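Local coordinates for cryptic loci regulator 2 (Schizosaccharomyces pombe 972h-, PDB 5IKJ), which acts upstream of histone deacetylases to promote transcriptional silencing and is required for nucleosome positioning at heterochromatic loci, at residues T472-L477 and G493-P498; E225-E230 and H378-F383; D233-W238 and I391-V396. All coordinates share one frame; numbering follows the deposited sequence.

Contact 1. Residues T472-L477 and G493-P498; sequences TYFRCL and GRWYEP
Trp-495 and Pro-498 are the two residues of 493-498 that reach the strand 472-476, where they meet Phe-474 and Thr-472. The two segments belong to one curled, mixed sheet, in which strands 394-397, 411-419 and 425-436 lie between 491-494 and 472-476. The curl brings the ends of this series face to face across an interior, consistent with the SH3-like barrel expected of the Clr2 family. Gly-493 and Arg-494 finish strand 491-494, and Arg-494 forms a salt bridge with Glu-246. At Trp-495 the side chain turns inward, CG anti to the backbone N (chi1 174°), and the benzo part of the indole approaches the far end of Phe-474 from the opposite direction. Trp-495 CZ2 lies 3.9 Å from Phe-474 CE1, and CZ of that phenyl ring is equally near. The six-membered rings have centroids 5.9 Å apart and planes inclined at 77°, an oblique meeting. The indole is held in rotation by Trp-495 NE1, bonded to Gln-434 OE1, and the backbone N of Glu-497 lies over one of its faces. Glu-497 directs its carboxylate to Arg-462 of helix 461-469, whose Val-466 touches both Phe-474 and Pro-498. Last comes Pro-498, whose CG is 3.9 Å from Thr-472 OG1, a hydroxyl weakly bonded to Ser-470. No hydrogen bond joins the segments: the ring pair meets carbon against carbon, whereas at Thr-472 a hydroxyl oxygen lies against the proline ring, and the polar groups of Trp-495 and Thr-472 bond elsewhere.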
loop_
_atom_site.group_PDB
_atom_site.type_symbol
_atom_site.label_atom_id
_atom_site.label_comp_id
_atom_site.label_asym_id
_atom_site.label_seq_id
_atom_site.Cartn_x
_atom_site.Cartn_y
_atom_site.Cartn_z
ATOM N N THR A 472 26.670 -5.097 -7.754
ATOM C CA THR A 472 26.529 -3.829 -7.052
ATOM C C THR A 472 26.435 -4.092 -5.555
ATOM O O THR A 472 25.698 -4.982 -5.119
ATOM C CB THR A 472 25.296 -3.069 -7.549
ATOM O OG1 THR A 472 25.450 -2.771 -8.942
ATOM C CG2 THR A 472 25.107 -1.768 -6.777
ATOM N N TYR A 473 27.181 -3.308 -4.780
ATOM C CA TYR A 473 27.300 -3.469 -3.338
ATOM C C TYR A 473 26.897 -2.167 -2.660
ATOM O O TYR A 473 27.205 -1.079 -3.159
ATOM C CB TYR A 473 28.740 -3.860 -2.976
ATOM C CG TYR A 473 29.036 -4.020 -1.504
ATOM C CD1 TYR A 473 28.494 -5.070 -0.773
ATOM C CD2 TYR A 473 29.892 -3.142 -0.853
ATOM C CE1 TYR A 473 28.778 -5.224 0.572
ATOM C CE2 TYR A 473 30.184 -3.291 0.487
ATOM C CZ TYR A 473 29.624 -4.332 1.196
ATOM O OH TYR A 473 29.915 -4.477 2.532
ATOM N N PHE A 474 26.202 -2.274 -1.528
ATOM C CA PHE A 474 25.631 -1.118 -0.851
ATOM C C PHE A 474 26.150 -1.029 0.578
ATOM O O PHE A 474 26.239 -2.041 1.281
ATOM C CB PHE A 474 24.099 -1.185 -0.851
ATOM C CG PHE A 474 23.494 -1.227 -2.227
ATOM C CD1 PHE A 474 23.353 -0.067 -2.972
ATOM C CD2 PHE A 474 23.062 -2.424 -2.774
ATOM C CE1 PHE A 474 22.798 -0.102 -4.236
ATOM C CE2 PHE A 474 22.506 -2.465 -4.039
ATOM C CZ PHE A 474 22.374 -1.300 -4.770
ATOM N N ARG A 475 26.487 0.190 1.001
ATOM C CA ARG A 475 26.993 0.451 2.341
ATOM C C ARG A 475 26.344 1.707 2.901
ATOM O O ARG A 475 26.169 2.698 2.184
ATOM C CB ARG A 475 28.516 0.629 2.352
ATOM C CG ARG A 475 29.298 -0.638 2.632
ATOM C CD ARG A 475 30.749 -0.333 2.989
ATOM N NE ARG A 475 31.339 0.682 2.116
ATOM C CZ ARG A 475 31.431 1.979 2.405
ATOM N NH1 ARG A 475 30.974 2.456 3.556
ATOM N NH2 ARG A 475 31.988 2.810 1.534
ATOM N N CYS A 476 25.997 1.662 4.184
ATOM C CA CYS A 476 25.513 2.843 4.885
ATOM C C CYS A 476 26.689 3.723 5.288
ATOM O O CYS A 476 27.717 3.232 5.761
ATOM C CB CYS A 476 24.708 2.437 6.120
ATOM S SG CYS A 476 23.809 3.795 6.903
ATOM N N LEU A 477 26.534 5.032 5.099
ATOM C CA LEU A 477 27.622 5.979 5.304
ATOM C C LEU A 477 27.695 6.533 6.722
ATOM O O LEU A 477 28.561 7.374 6.991
ATOM C CB LEU A 477 27.490 7.155 4.328
ATOM C CG LEU A 477 27.791 6.940 2.843
ATOM C CD1 LEU A 477 27.723 8.278 2.124
ATOM C CD2 LEU A 477 29.149 6.289 2.623
ATOM N N GLY A 493 14.872 12.962 -7.062
ATOM C CA GLY A 493 14.036 12.022 -7.777
ATOM C C GLY A 493 14.221 10.622 -7.228
ATOM O O GLY A 493 14.867 10.413 -6.203
ATOM N N ARG A 494 13.628 9.670 -7.939
ATOM C CA ARG A 494 13.755 8.271 -7.565
ATOM C C ARG A 494 15.160 7.754 -7.845
ATOM O O ARG A 494 15.840 8.200 -8.772
ATOM C CB ARG A 494 12.756 7.411 -8.333
ATOM C CG ARG A 494 11.300 7.596 -7.944
ATOM C CD ARG A 494 10.408 6.678 -8.772
ATOM N NE ARG A 494 10.874 5.294 -8.732
ATOM C CZ ARG A 494 10.314 4.290 -9.397
ATOM N NH1 ARG A 494 9.254 4.500 -10.163
ATOM N NH2 ARG A 494 10.819 3.070 -9.291
ATOM N N TRP A 495 15.586 6.798 -7.026
ATOM C CA TRP A 495 16.719 5.945 -7.351
ATOM C C TRP A 495 16.196 4.710 -8.072
ATOM O O TRP A 495 15.231 4.085 -7.621
ATOM C CB TRP A 495 17.478 5.545 -6.085
ATOM C CG TRP A 495 18.586 4.554 -6.306
ATOM C CD1 TRP A 495 19.903 4.830 -6.532
ATOM C CD2 TRP A 495 18.472 3.124 -6.307
ATOM N NE1 TRP A 495 20.615 3.663 -6.676
ATOM C CE2 TRP A 495 19.759 2.602 -6.544
ATOM C CE3 TRP A 495 17.406 2.237 -6.137
ATOM C CZ2 TRP A 495 20.009 1.232 -6.612
ATOM C CZ3 TRP A 495 17.655 0.877 -6.205
ATOM C CH2 TRP A 495 18.946 0.388 -6.440
ATOM N N TYR A 496 16.822 4.370 -9.192
ATOM C CA TYR A 496 16.422 3.217 -9.982
ATOM C C TYR A 496 17.496 2.140 -9.919
ATOM O O TYR A 496 18.691 2.431 -9.817
ATOM C CB TYR A 496 16.163 3.608 -11.442
ATOM C CG TYR A 496 15.013 4.569 -11.634
ATOM C CD1 TYR A 496 13.699 4.123 -11.621
ATOM C CD2 TYR A 496 15.243 5.922 -11.839
ATOM C CE1 TYR A 496 12.646 4.999 -11.801
ATOM C CE2 TYR A 496 14.198 6.804 -12.020
ATOM C CZ TYR A 496 12.901 6.337 -12.000
ATOM O OH TYR A 496 11.853 7.210 -12.179
ATOM N N GLU A 497 17.051 0.888 -9.983
ATOM C CA GLU A 497 17.974 -0.231 -9.967
ATOM C C GLU A 497 18.978 -0.070 -11.111
ATOM O O GLU A 497 18.660 0.529 -12.143
ATOM C CB GLU A 497 17.216 -1.556 -10.088
ATOM C CG GLU A 497 16.351 -1.905 -8.873
ATOM C CD GLU A 497 15.104 -1.047 -8.768
ATOM O OE1 GLU A 497 14.811 -0.298 -9.724
ATOM O OE2 GLU A 497 14.415 -1.120 -7.729
ATOM N N PRO A 498 20.201 -0.582 -10.950
ATOM C CA PRO A 498 21.255 -0.252 -11.926
ATOM C C PRO A 498 20.949 -0.715 -13.340
ATOM O O PRO A 498 21.432 -0.098 -14.298
ATOM C CB PRO A 498 22.496 -0.949 -11.351
ATOM C CG PRO A 498 21.964 -2.035 -10.481
ATOM C CD PRO A 498 20.664 -1.536 -9.929
#

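Contact 2. Residues E225-E230 and H378-F383; sequences ERMFHE and HFYGIF
Tyr-380 pushes its side chain against the helix 214-237, between Met-227 and Phe-228. Its CB starts beside the sulfur, 3.9 Å from Met-227 SD. At CG the methyl group takes over, and CD1 lies 3.4 Å from Met-227 CE. The other branch, CD2, has Met-227 CG over the ring face at 4.2 Å. Met-227 can span the ring because its chain is extended as far as SD and then bends at chi3 (59°), curling CE back over the aromatic carbons; with SD 4.5 Å from the ring centroid and 32° off the normal, this is an oblique Met-aromatic contact. Farther out, CE2 comes 3.9 Å from Phe-228 CA, and the OH ends at the edge of the Phe-228 ring, in its plane, 3.4 Å from Phe-228 CD1. Tyr-380 and Gly-381 form a classic beta bulge opposite Phe-337 where the strand turns its corner. Phe-340 meets the tyrosine ring edge-to-face, and apolar side chains of another protein's chain pack on Met-227, Phe-228 and Tyr-380. Dispersion and the sulfur-aromatic contact therefore join helix to sheet, and the hydroxyl oxygen faces the weakly positive C-H rim of Phe-228.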
loop_
_atom_site.group_PDB
_atom_site.type_symbol
_atom_site.label_atom_id
_atom_site.label_comp_id
_atom_site.label_asym_id
_atom_site.label_seq_id
_atom_site.Cartn_x
_atom_site.Cartn_y
_atom_site.Cartn_z
ATOM N N GLU A 225 -6.041 0.184 2.949
ATOM C CA GLU A 225 -5.434 -1.136 2.824
ATOM C C GLU A 225 -4.729 -1.287 1.482
ATOM O O GLU A 225 -3.603 -1.790 1.411
ATOM C CB GLU A 225 -6.497 -2.218 3.000
ATOM C CG GLU A 225 -7.146 -2.224 4.372
ATOM C CD GLU A 225 -8.245 -3.258 4.497
ATOM O OE1 GLU A 225 -8.354 -4.127 3.606
ATOM O OE2 GLU A 225 -9.007 -3.200 5.484
ATOM N N ARG A 226 -5.364 -0.820 0.422
ATOM C CA ARG A 226 -4.760 -0.902 -0.890
ATOM C C ARG A 226 -3.536 -0.001 -0.975
ATOM O O ARG A 226 -2.557 -0.352 -1.607
ATOM C CB ARG A 226 -5.775 -0.569 -1.981
ATOM C CG ARG A 226 -6.847 -1.630 -2.144
ATOM C CD ARG A 226 -7.600 -1.506 -3.454
ATOM N NE ARG A 226 -8.237 -0.210 -3.599
ATOM C CZ ARG A 226 -7.805 0.737 -4.417
ATOM N NH1 ARG A 226 -8.439 1.889 -4.478
ATOM N NH2 ARG A 226 -6.746 0.529 -5.177
ATOM N N MET A 227 -3.582 1.154 -0.334
ATOM C CA MET A 227 -2.437 2.048 -0.367
ATOM C C MET A 227 -1.243 1.380 0.289
ATOM O O MET A 227 -0.139 1.441 -0.223
ATOM C CB MET A 227 -2.729 3.363 0.327
ATOM C CG MET A 227 -1.551 4.313 0.299
ATOM S SD MET A 227 -1.962 5.925 0.945
ATOM C CE MET A 227 -2.490 5.486 2.587
ATOM N N PHE A 228 -1.469 0.743 1.427
ATOM C CA PHE A 228 -0.390 0.043 2.117
ATOM C C PHE A 228 0.275 -0.970 1.195
ATOM O O PHE A 228 1.507 -1.040 1.109
ATOM C CB PHE A 228 -0.929 -0.650 3.369
ATOM C CG PHE A 228 0.020 -1.655 3.959
ATOM C CD1 PHE A 228 1.043 -1.251 4.801
ATOM C CD2 PHE A 228 -0.111 -3.005 3.672
ATOM C CE1 PHE A 228 1.918 -2.171 5.342
ATOM C CE2 PHE A 228 0.763 -3.930 4.211
ATOM C CZ PHE A 228 1.778 -3.513 5.048
ATOM N N HIS A 229 -0.532 -1.764 0.489
ATOM C CA HIS A 229 0.023 -2.799 -0.375
ATOM C C HIS A 229 0.620 -2.214 -1.648
ATOM O O HIS A 229 1.569 -2.782 -2.201
ATOM C CB HIS A 229 -1.051 -3.833 -0.699
ATOM C CG HIS A 229 -1.322 -4.780 0.426
ATOM N ND1 HIS A 229 -0.408 -5.727 0.834
ATOM C CD2 HIS A 229 -2.396 -4.920 1.238
ATOM C CE1 HIS A 229 -0.907 -6.413 1.846
ATOM N NE2 HIS A 229 -2.114 -5.945 2.110
ATOM N N GLU A 230 0.089 -1.089 -2.130
ATOM C CA GLU A 230 0.756 -0.377 -3.215
ATOM C C GLU A 230 2.129 0.110 -2.772
ATOM O O GLU A 230 3.103 0.032 -3.529
ATOM C CB GLU A 230 -0.103 0.799 -3.682
ATOM C CG GLU A 230 0.429 1.500 -4.923
ATOM C CD GLU A 230 -0.381 2.726 -5.292
ATOM O OE1 GLU A 230 -1.539 2.836 -4.829
ATOM O OE2 GLU A 230 0.138 3.580 -6.042
ATOM N N HIS A 378 2.185 13.079 8.953
ATOM C CA HIS A 378 3.005 12.103 8.252
ATOM C C HIS A 378 2.234 11.532 7.069
ATOM O O HIS A 378 1.006 11.414 7.107
ATOM C CB HIS A 378 3.437 10.983 9.200
ATOM C CG HIS A 378 4.255 11.463 10.360
ATOM N ND1 HIS A 378 5.623 11.308 10.421
ATOM C CD2 HIS A 378 3.898 12.111 11.495
ATOM C CE1 HIS A 378 6.073 11.834 11.547
ATOM N NE2 HIS A 378 5.047 12.327 12.216
ATOM N N PHE A 379 2.965 11.180 6.013
ATOM C CA PHE A 379 2.354 10.822 4.742
ATOM C C PHE A 379 3.039 9.604 4.142
ATOM O O PHE A 379 4.264 9.474 4.196
ATOM C CB PHE A 379 2.419 11.996 3.757
ATOM C CG PHE A 379 1.577 13.168 4.161
ATOM C CD1 PHE A 379 0.250 13.247 3.776
ATOM C CD2 PHE A 379 2.107 14.187 4.934
ATOM C CE1 PHE A 379 -0.532 14.321 4.150
ATOM C CE2 PHE A 379 1.329 15.266 5.311
ATOM C CZ PHE A 379 0.008 15.331 4.916
ATOM N N TYR A 380 2.227 8.722 3.555
ATOM C CA TYR A 380 2.754 7.526 2.904
ATOM C C TYR A 380 3.705 7.879 1.769
ATOM O O TYR A 380 4.717 7.196 1.563
ATOM C CB TYR A 380 1.603 6.682 2.363
ATOM C CG TYR A 380 1.288 5.450 3.166
ATOM C CD1 TYR A 380 0.458 5.510 4.275
ATOM C CD2 TYR A 380 1.802 4.219 2.798
ATOM C CE1 TYR A 380 0.159 4.374 5.000
ATOM C CE2 TYR A 380 1.513 3.086 3.514
ATOM C CZ TYR A 380 0.693 3.163 4.614
ATOM O OH TYR A 380 0.411 2.014 5.317
ATOM N N GLY A 381 3.395 8.924 1.011
ATOM C CA GLY A 381 4.165 9.191 -0.188
ATOM C C GLY A 381 3.871 10.565 -0.746
ATOM O O GLY A 381 3.098 11.345 -0.185
ATOM N N ILE A 382 4.505 10.843 -1.883
ATOM C CA ILE A 382 4.434 12.153 -2.517
ATOM C C ILE A 382 4.775 11.999 -3.992
ATOM O O ILE A 382 5.744 11.319 -4.348
ATOM C CB ILE A 382 5.389 13.145 -1.828
ATOM C CG1 ILE A 382 5.185 14.562 -2.368
ATOM C CG2 ILE A 382 6.839 12.710 -2.015
ATOM C CD1 ILE A 382 5.876 15.631 -1.540
ATOM N N PHE A 383 3.977 12.612 -4.860
ATOM C CA PHE A 383 4.343 12.737 -6.265
ATOM C C PHE A 383 5.326 13.889 -6.409
ATOM O O PHE A 383 5.021 15.021 -6.017
ATOM C CB PHE A 383 3.112 12.989 -7.133
ATOM C CG PHE A 383 2.361 11.748 -7.509
ATOM C CD1 PHE A 383 2.777 10.968 -8.576
ATOM C CD2 PHE A 383 1.225 11.371 -6.815
ATOM C CE1 PHE A 383 2.084 9.825 -8.932
ATOM C CE2 PHE A 383 0.526 10.230 -7.167
ATOM C CZ PHE A 383 0.956 9.456 -8.228
#

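Contact 3. Residues D233-W238 and I391-V396; sequences DDTYTW and INDLCV
Thr-235 holds OG1 between its backbone N and carbonyl carbon (chi1 66°), and Asn-392 swings CG to the far side of its own N (chi1 -158°), which brings hydroxyl and amide together. The meeting place is the last turn of helix 214-237, a wider pi-type turn, set against the loop that leads into strand 394-397 of the curled mixed sheet. Asn-392 ND2 donates to Thr-235 OG1 over 3.0 Å at an N-H...O angle of 155°, with the oxygen tilted slightly from the amide plane. That hydroxyl is also bonded to Cys-231 O, one turn back in the helix, so two bonds fix its direction. The amide has further partners: OD1 bonds to Tyr-413 OH, and ND2 also to an acidic side chain of another protein's chain. The methyl of Thr-235, CG2, packs on Asp-393 CB at 3.8 Å and also rests beside the carbonyl oxygens of Ile-391 and Asn-392, wedged alongside the loop backbone. Asn-392 adopts a left-handed backbone conformation, turning the chain just before the strand begins. Asp-393 then bridges two arginines, OD1 to Arg-462 and OD2 to Arg-243; the latter also bonds Asp-234 O, giving the helix end and the loop a shared charged partner. One water bridges the two backbones and completes the joint, donating to Thr-235 O at 3.1 Å and to Asn-392 O at 2.6 Å.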
loop_
_atom_site.group_PDB
_atom_site.type_symbol
_atom_site.label_atom_id
_atom_site.label_comp_id
_atom_site.label_asym_id
_atom_site.label_seq_id
_atom_site.Cartn_x
_atom_site.Cartn_y
_atom_site.Cartn_z
ATOM N N ASP A 233 4.438 -2.967 -2.396
ATOM C CA ASP A 233 4.850 -3.483 -3.697
ATOM C C ASP A 233 5.874 -2.569 -4.358
ATOM O O ASP A 233 6.818 -3.047 -4.996
ATOM C CB ASP A 233 3.630 -3.667 -4.601
ATOM C CG ASP A 233 2.694 -4.753 -4.104
ATOM O OD1 ASP A 233 3.111 -5.555 -3.242
ATOM O OD2 ASP A 233 1.541 -4.807 -4.581
ATOM N N ASP A 234 5.713 -1.251 -4.209
ATOM C CA ASP A 234 6.633 -0.309 -4.837
ATOM C C ASP A 234 7.987 -0.252 -4.139
ATOM O O ASP A 234 8.944 0.273 -4.720
ATOM C CB ASP A 234 6.013 1.090 -4.862
ATOM C CG ASP A 234 4.985 1.254 -5.967
ATOM O OD1 ASP A 234 4.633 0.245 -6.615
ATOM O OD2 ASP A 234 4.525 2.395 -6.186
ATOM N N THR A 235 8.093 -0.768 -2.912
ATOM C CA THR A 235 9.341 -0.707 -2.163
ATOM C C THR A 235 9.841 -2.058 -1.669
ATOM O O THR A 235 11.003 -2.142 -1.258
ATOM C CB THR A 235 9.196 0.225 -0.949
ATOM O OG1 THR A 235 8.257 -0.330 -0.023
ATOM C CG2 THR A 235 8.720 1.607 -1.381
ATOM N N TYR A 236 9.019 -3.108 -1.698
ATOM C CA TYR A 236 9.416 -4.398 -1.148
ATOM C C TYR A 236 9.113 -5.545 -2.107
ATOM O O TYR A 236 10.003 -6.338 -2.428
ATOM C CB TYR A 236 8.718 -4.626 0.197
ATOM C CG TYR A 236 8.875 -6.020 0.762
ATOM C CD1 TYR A 236 10.005 -6.374 1.487
ATOM C CD2 TYR A 236 7.885 -6.976 0.584
ATOM C CE1 TYR A 236 10.149 -7.645 2.009
ATOM C CE2 TYR A 236 8.020 -8.249 1.102
ATOM C CZ TYR A 236 9.153 -8.578 1.814
ATOM O OH TYR A 236 9.286 -9.845 2.330
ATOM N N THR A 237 7.868 -5.640 -2.579
ATOM C CA THR A 237 7.443 -6.822 -3.326
ATOM C C THR A 237 7.891 -6.762 -4.784
ATOM O O THR A 237 8.602 -7.652 -5.263
ATOM C CB THR A 237 5.923 -6.973 -3.241
ATOM O OG1 THR A 237 5.467 -6.535 -1.954
ATOM C CG2 THR A 237 5.523 -8.425 -3.441
ATOM N N TRP A 238 7.477 -5.723 -5.506
ATOM C CA TRP A 238 7.810 -5.558 -6.921
ATOM C C TRP A 238 8.368 -4.158 -7.147
ATOM O O TRP A 238 7.803 -3.358 -7.899
ATOM C CB TRP A 238 6.579 -5.810 -7.791
ATOM C CG TRP A 238 5.724 -6.943 -7.308
ATOM C CD1 TRP A 238 4.531 -6.848 -6.655
ATOM C CD2 TRP A 238 5.999 -8.344 -7.435
ATOM N NE1 TRP A 238 4.044 -8.100 -6.369
ATOM C CE2 TRP A 238 4.927 -9.037 -6.838
ATOM C CE3 TRP A 238 7.048 -9.079 -7.996
ATOM C CZ2 TRP A 238 4.872 -10.428 -6.785
ATOM C CZ3 TRP A 238 6.991 -10.461 -7.944
ATOM C CH2 TRP A 238 5.911 -11.121 -7.343
ATOM N N ILE A 391 7.425 6.219 1.545
ATOM C CA ILE A 391 8.200 5.748 2.682
ATOM C C ILE A 391 8.699 4.339 2.375
ATOM O O ILE A 391 8.028 3.554 1.691
ATOM C CB ILE A 391 7.363 5.775 3.976
ATOM C CG1 ILE A 391 6.124 4.882 3.839
ATOM C CG2 ILE A 391 6.963 7.209 4.315
ATOM C CD1 ILE A 391 5.314 4.733 5.116
ATOM N N ASN A 392 9.892 4.016 2.873
ATOM C CA ASN A 392 10.570 2.743 2.621
ATOM C C ASN A 392 11.167 2.715 1.220
ATOM O O ASN A 392 11.655 1.662 0.779
ATOM C CB ASN A 392 9.630 1.545 2.797
ATOM C CG ASN A 392 10.372 0.251 3.062
ATOM O OD1 ASN A 392 11.317 0.214 3.849
ATOM N ND2 ASN A 392 9.946 -0.822 2.402
ATOM N N ASP A 393 11.148 3.838 0.509
ATOM C CA ASP A 393 11.621 3.932 -0.862
ATOM C C ASP A 393 13.068 4.421 -0.886
ATOM O O ASP A 393 13.646 4.785 0.140
ATOM C CB ASP A 393 10.708 4.873 -1.656
ATOM C CG ASP A 393 10.944 4.808 -3.150
ATOM O OD1 ASP A 393 11.581 3.841 -3.622
ATOM O OD2 ASP A 393 10.486 5.730 -3.855
ATOM N N LEU A 394 13.658 4.415 -2.082
ATOM C CA LEU A 394 15.016 4.897 -2.300
ATOM C C LEU A 394 14.966 6.102 -3.227
ATOM O O LEU A 394 14.373 6.031 -4.308
ATOM C CB LEU A 394 15.898 3.799 -2.903
ATOM C CG LEU A 394 15.824 2.439 -2.205
ATOM C CD1 LEU A 394 16.595 1.388 -2.988
ATOM C CD2 LEU A 394 16.344 2.534 -0.777
ATOM N N CYS A 395 15.587 7.206 -2.806
ATOM C CA CYS A 395 15.546 8.444 -3.569
ATOM C C CYS A 395 16.926 9.086 -3.603
ATOM O O CYS A 395 17.743 8.899 -2.698
ATOM C CB CYS A 395 14.533 9.435 -2.976
ATOM S SG CYS A 395 15.048 10.171 -1.402
ATOM N N VAL A 396 17.170 9.849 -4.664
ATOM C CA VAL A 396 18.397 10.619 -4.825
ATOM C C VAL A 396 18.202 11.982 -4.178
ATOM O O VAL A 396 17.125 12.581 -4.275
ATOM C CB VAL A 396 18.761 10.754 -6.318
ATOM C CG1 VAL A 396 20.024 11.587 -6.499
ATOM C CG2 VAL A 396 18.932 9.381 -6.955
HETATM O O HOH W 1 12.700 0.498 -1.340
#

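From the N terminus, helix 214-237 supplies 225-230 and then 233-238. The chain next makes the five-stranded antiparallel sheet and enters the larger mixed sheet before 378-383 returns to close contact 2 across 147 residues. Segment 391-396 follows and closes contact 3 across 152, so these two loops cross. Together they fix two successive parts of the same helix against the mixed sheet, and a probable hydrogen bond from Ile-391 N to Tyr-380 O joins them. Contact 1 comes later in series, closing a short loop of 15 residues; its 493-498 segment pairs with 391-396 through neighbouring strands, which puts contact 1 beside contact 3 in the mixed sheet, where it joins strand 472-476 to the residues after strand 491-494.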